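Local coordinates for protein ZmpA Glycopeptidase (Clostridium perfringens, PDB 6XSX) that is a glycopeptidase, represented by its M60 peptidase catalytic module, a metalloprotease that probably cleaves glycosylated proteins, at residues 73-78 with 90-95; 476-481 with 513-518. One frame throughout, in Å; residues are numbered along the deposited sequence.

Interaction 1: 73-78 with 90-95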
# COMPACT_ATOMS: atom_id res chain seq x y z
N THR A 73 -28.55 -17.01 -7.46
CA THR A 73 -28.33 -16.31 -8.71
C THR A 73 -27.24 -15.26 -8.51
O THR A 73 -27.12 -14.69 -7.43
CB THR A 73 -29.61 -15.60 -9.16
OG1 THR A 73 -30.06 -14.74 -8.10
CG2 THR A 73 -30.70 -16.57 -9.56
N PRO A 74 -26.44 -14.98 -9.56
CA PRO A 74 -25.46 -13.88 -9.52
C PRO A 74 -26.21 -12.55 -9.46
O PRO A 74 -27.43 -12.50 -9.63
CB PRO A 74 -24.72 -14.00 -10.86
CG PRO A 74 -25.69 -14.72 -11.78
CD PRO A 74 -26.45 -15.66 -10.87
N LYS A 75 -25.44 -11.49 -9.21
CA LYS A 75 -25.94 -10.13 -9.10
C LYS A 75 -25.28 -9.27 -10.17
O LYS A 75 -24.18 -9.57 -10.65
CB LYS A 75 -25.69 -9.63 -7.67
CG LYS A 75 -26.55 -10.33 -6.63
CD LYS A 75 -25.91 -10.60 -5.29
CE LYS A 75 -26.69 -11.58 -4.42
NZ LYS A 75 -28.16 -11.36 -4.48
N LEU A 76 -25.99 -8.20 -10.56
CA LEU A 76 -25.40 -7.14 -11.36
C LEU A 76 -25.00 -6.02 -10.41
O LEU A 76 -25.68 -5.77 -9.41
CB LEU A 76 -26.48 -6.66 -12.33
CG LEU A 76 -26.05 -6.41 -13.77
CD1 LEU A 76 -25.39 -7.65 -14.36
CD2 LEU A 76 -27.25 -6.01 -14.61
N VAL A 77 -23.86 -5.38 -10.73
CA VAL A 77 -23.45 -4.15 -10.07
C VAL A 77 -23.52 -3.03 -11.10
O VAL A 77 -22.89 -3.11 -12.16
CB VAL A 77 -22.05 -4.28 -9.44
CG1 VAL A 77 -21.58 -2.97 -8.81
CG2 VAL A 77 -21.99 -5.41 -8.41
N PHE A 78 -24.35 -2.01 -10.80
CA PHE A 78 -24.30 -0.73 -11.50
C PHE A 78 -23.34 0.18 -10.74
O PHE A 78 -23.45 0.31 -9.52
CB PHE A 78 -25.69 -0.10 -11.61
CG PHE A 78 -25.71 1.37 -11.99
CD1 PHE A 78 -25.34 1.78 -13.26
CD2 PHE A 78 -26.12 2.34 -11.08
CE1 PHE A 78 -25.36 3.13 -13.61
CE2 PHE A 78 -26.13 3.68 -11.43
CZ PHE A 78 -25.76 4.08 -12.70
N THR A 90 -26.07 -2.66 -5.92
CA THR A 90 -26.21 -4.08 -6.20
C THR A 90 -27.63 -4.34 -6.69
O THR A 90 -28.59 -3.90 -6.05
CB THR A 90 -25.91 -4.90 -4.94
OG1 THR A 90 -24.54 -4.62 -4.66
CG2 THR A 90 -26.08 -6.38 -5.15
N ILE A 91 -27.76 -5.05 -7.82
CA ILE A 91 -29.07 -5.39 -8.37
C ILE A 91 -29.24 -6.90 -8.36
O ILE A 91 -28.49 -7.62 -9.01
CB ILE A 91 -29.29 -4.78 -9.77
CG1 ILE A 91 -29.08 -3.26 -9.78
CG2 ILE A 91 -30.66 -5.15 -10.33
CD1 ILE A 91 -28.74 -2.69 -11.14
N SER A 92 -30.25 -7.36 -7.61
CA SER A 92 -30.54 -8.78 -7.53
C SER A 92 -31.24 -9.25 -8.80
O SER A 92 -31.94 -8.47 -9.45
CB SER A 92 -31.34 -9.10 -6.28
OG SER A 92 -30.44 -9.29 -5.19
N LEU A 93 -31.02 -10.53 -9.14
CA LEU A 93 -31.53 -11.13 -10.36
C LEU A 93 -32.24 -12.42 -9.99
O LEU A 93 -31.86 -13.10 -9.04
CB LEU A 93 -30.37 -11.46 -11.32
CG LEU A 93 -29.58 -10.28 -11.87
CD1 LEU A 93 -28.36 -10.76 -12.65
CD2 LEU A 93 -30.45 -9.39 -12.75
N SER A 94 -33.26 -12.78 -10.78
CA SER A 94 -33.90 -14.07 -10.61
C SER A 94 -33.69 -14.92 -11.86
O SER A 94 -33.29 -14.41 -12.90
CB SER A 94 -35.35 -13.88 -10.29
OG SER A 94 -35.87 -12.80 -11.05
N LYS A 95 -33.93 -16.23 -11.75
CA LYS A 95 -33.80 -17.04 -12.95
C LYS A 95 -34.82 -16.59 -14.00
O LYS A 95 -35.95 -16.21 -13.66
CB LYS A 95 -33.90 -18.54 -12.63
CG LYS A 95 -33.90 -19.42 -13.86
CD LYS A 95 -33.86 -20.90 -13.57
CE LYS A 95 -33.82 -21.73 -14.84
NZ LYS A 95 -33.49 -23.14 -14.52
O HOH W 1 -29.21 -12.09 -7.64
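The hydroxyl OG1 of Thr-73 donates to the carbonyl O of Leu-93 at 2.6 Å and also faces a water. It comes to Leu-93 O from a point tilted 31° off the carbonyl plane. With chi1 at 55°, OG1 lies between the backbone N and the carbonyl carbon of its own residue, while CG2 is turned towards the N of Lys-95.

The water carries on where regular pairing stops. It accepts from Leu-93 N at 2.8 Å; Thr-73 OG1 and Pro-74 O both lie at donating distance from its oxygen, 2.8 and 2.7 Å, and may share its protons with other acceptors. Lys-75 NZ approaches it in a weak bond. The bends of the lysine chain at chi2 and chi4 also bring NZ to Ser-92 OG, again weakly, at 3.2 Å. Pro-74 has no amide hydrogen for Leu-93 O, which Thr-73 OG1 serves instead, while the water links Leu-93 N with Pro-74 O.

Further along, Leu-76 and Ile-91 form an antiparallel hydrogen-bonded pair, with Ile-91 N to Leu-76 O at 2.7 Å and Leu-76 N to Ile-91 O at 3.0 Å. On the face bearing Leu-76, CD1 of Ile-91 rests on CB of Phe-78 at 4.0 Å.

The contact is the open end of the hairpin of strands 75-80 and 88-91, at the margin of a mixed sheet. Strand 117-123 flanks its inner strand, and Leu-76, Ile-91 and Leu-93 pack against strands 60-66 and 96-101 of a second sheet.

Interaction 2: 476-481 with 513-518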
# COMPACT_ATOMS: atom_id res chain seq x y z
N ASN A 476 30.23 5.19 0.61
CA ASN A 476 28.87 4.69 0.41
C ASN A 476 28.60 3.47 1.29
O ASN A 476 27.61 2.77 1.11
CB ASN A 476 28.61 4.36 -1.07
CG ASN A 476 28.56 5.60 -1.93
OD1 ASN A 476 28.01 6.62 -1.53
ND2 ASN A 476 29.15 5.54 -3.11
N ASN A 477 29.48 3.23 2.28
CA ASN A 477 29.30 2.12 3.21
C ASN A 477 28.76 2.62 4.54
O ASN A 477 28.34 1.82 5.37
CB ASN A 477 30.59 1.32 3.39
CG ASN A 477 31.06 0.68 2.10
OD1 ASN A 477 30.25 0.39 1.23
ND2 ASN A 477 32.36 0.48 1.94
N VAL A 478 28.78 3.94 4.76
CA VAL A 478 28.47 4.52 6.06
C VAL A 478 27.02 5.01 6.09
O VAL A 478 26.56 5.63 5.14
CB VAL A 478 29.47 5.65 6.41
CG1 VAL A 478 29.49 6.77 5.36
CG2 VAL A 478 29.25 6.21 7.81
N ILE A 479 26.31 4.73 7.20
CA ILE A 479 24.93 5.19 7.35
C ILE A 479 24.83 6.27 8.42
O ILE A 479 23.80 6.93 8.54
CB ILE A 479 23.97 4.02 7.62
CG1 ILE A 479 24.28 3.31 8.94
CG2 ILE A 479 23.93 3.06 6.43
CD1 ILE A 479 23.22 2.33 9.40
N GLY A 480 25.90 6.46 9.20
CA GLY A 480 25.88 7.53 10.18
C GLY A 480 26.98 7.38 11.23
O GLY A 480 27.70 6.38 11.23
N TYR A 481 27.05 8.37 12.12
CA TYR A 481 28.09 8.43 13.13
C TYR A 481 27.45 8.63 14.49
O TYR A 481 26.57 9.48 14.65
CB TYR A 481 29.08 9.57 12.87
CG TYR A 481 29.79 9.50 11.54
CD1 TYR A 481 31.03 8.89 11.43
CD2 TYR A 481 29.21 10.01 10.39
CE1 TYR A 481 31.69 8.81 10.21
CE2 TYR A 481 29.86 9.94 9.16
CZ TYR A 481 31.10 9.33 9.08
OH TYR A 481 31.75 9.26 7.87
N ILE A 513 33.87 9.01 18.50
CA ILE A 513 33.03 8.91 17.32
C ILE A 513 33.12 7.50 16.74
O ILE A 513 34.21 6.99 16.47
CB ILE A 513 33.44 9.96 16.26
CG1 ILE A 513 33.61 11.36 16.85
CG2 ILE A 513 32.49 9.93 15.07
CD1 ILE A 513 32.34 12.00 17.37
N VAL A 514 31.95 6.88 16.54
CA VAL A 514 31.87 5.54 15.97
C VAL A 514 30.99 5.60 14.72
O VAL A 514 29.83 5.99 14.81
CB VAL A 514 31.35 4.54 17.02
CG1 VAL A 514 31.16 3.14 16.46
CG2 VAL A 514 32.23 4.50 18.27
N ALA A 515 31.57 5.22 13.57
CA ALA A 515 30.86 5.20 12.30
C ALA A 515 30.12 3.87 12.16
O ALA A 515 30.55 2.86 12.72
CB ALA A 515 31.83 5.42 11.16
N TYR A 516 28.99 3.88 11.44
CA TYR A 516 28.16 2.68 11.30
C TYR A 516 27.93 2.41 9.82
O TYR A 516 27.72 3.34 9.05
CB TYR A 516 26.83 2.82 12.03
CG TYR A 516 26.92 2.44 13.48
CD1 TYR A 516 27.44 3.32 14.42
CD2 TYR A 516 26.50 1.19 13.92
CE1 TYR A 516 27.53 2.97 15.76
CE2 TYR A 516 26.58 0.82 15.25
CZ TYR A 516 27.10 1.72 16.17
OH TYR A 516 27.19 1.37 17.49
N ASP A 517 27.98 1.12 9.45
CA ASP A 517 27.87 0.73 8.05
C ASP A 517 26.47 0.21 7.72
O ASP A 517 25.59 0.16 8.58
CB ASP A 517 28.99 -0.23 7.64
CG ASP A 517 28.81 -1.66 8.10
OD1 ASP A 517 27.70 -2.00 8.62
OD2 ASP A 517 29.79 -2.43 7.97
N ASN A 518 26.31 -0.22 6.46
CA ASN A 518 25.02 -0.51 5.86
C ASN A 518 24.35 -1.70 6.54
O ASN A 518 23.15 -1.90 6.37
CB ASN A 518 25.14 -0.73 4.35
CG ASN A 518 25.31 0.55 3.57
OD1 ASN A 518 24.55 1.50 3.76
ND2 ASN A 518 26.29 0.58 2.66
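A beta bulge interrupts the antiparallel pairing of strands 478-485 and 511-517: the register slips by one residue between the pairs Val-478 with Asp-517 and Gly-480 with Tyr-516. Both sides of the slip are held by the backbone of Tyr-516. Its O accepts a nearly straight bond from Ile-479 N at 2.7 Å, and its N donates to Gly-480 O at 2.8 Å. Gly-480 has a phi of 164° and a psi of 177°, angles that would drive a beta carbon into the carbonyl oxygen of Ile-479.

The side chain of Ile-479, the extra residue, meets the partner strand at Asp-517 and Asn-518. Its chi1 of 63° sets CG1 between N and the carbonyl carbon, from where CD1 reaches Asp-517 O. CG2, on the other branch, lies 3.2 Å from Asn-518 OD1. The amide of Asn-518 closes the end of the pairing: ND2 donates to a lone pair of Asn-476 O at 3.0 Å, with that oxygen close to the amide plane, and also bonds Gly-444 O. Asn-441 ND2 binds Asn-518 OD1, so both ends of the amide are fixed.

Beyond the bulge, the ring of Tyr-481 lies obliquely against Ala-515, CE1 to CB 3.5 Å, and its CD1 meets CG2 of Ile-513 at 4.1 Å.

These are the two central strands of a four-stranded antiparallel sheet, flanked by 488-493 and 526-528. Strands 452-459 and 463-470 cover the face of Tyr-481 and Ala-515, where Phe-468 stacks on the tyrosine ring.

Overall arrangement
Interactions 1 and 2 lie on opposite sides of the chain's centre, some 61 Å apart between their own centres, and share no element. Both show how antiparallel strands cope when regular pairing fails. In interaction 1 the failing end lies at a sheet margin and is partly exposed; water and a threonine hydroxyl span the gap between the chains, with weak help from a lysine amine. Interaction 2 is buried between inner strands of its sheet; the irregularity is a bulge taken up by the backbone at a glycine, while an asparagine amide bound to protein groups closes the end of the pairing. The first contact belongs to the M60 peptidase region, the second to the carboxy-terminal beta sheet region.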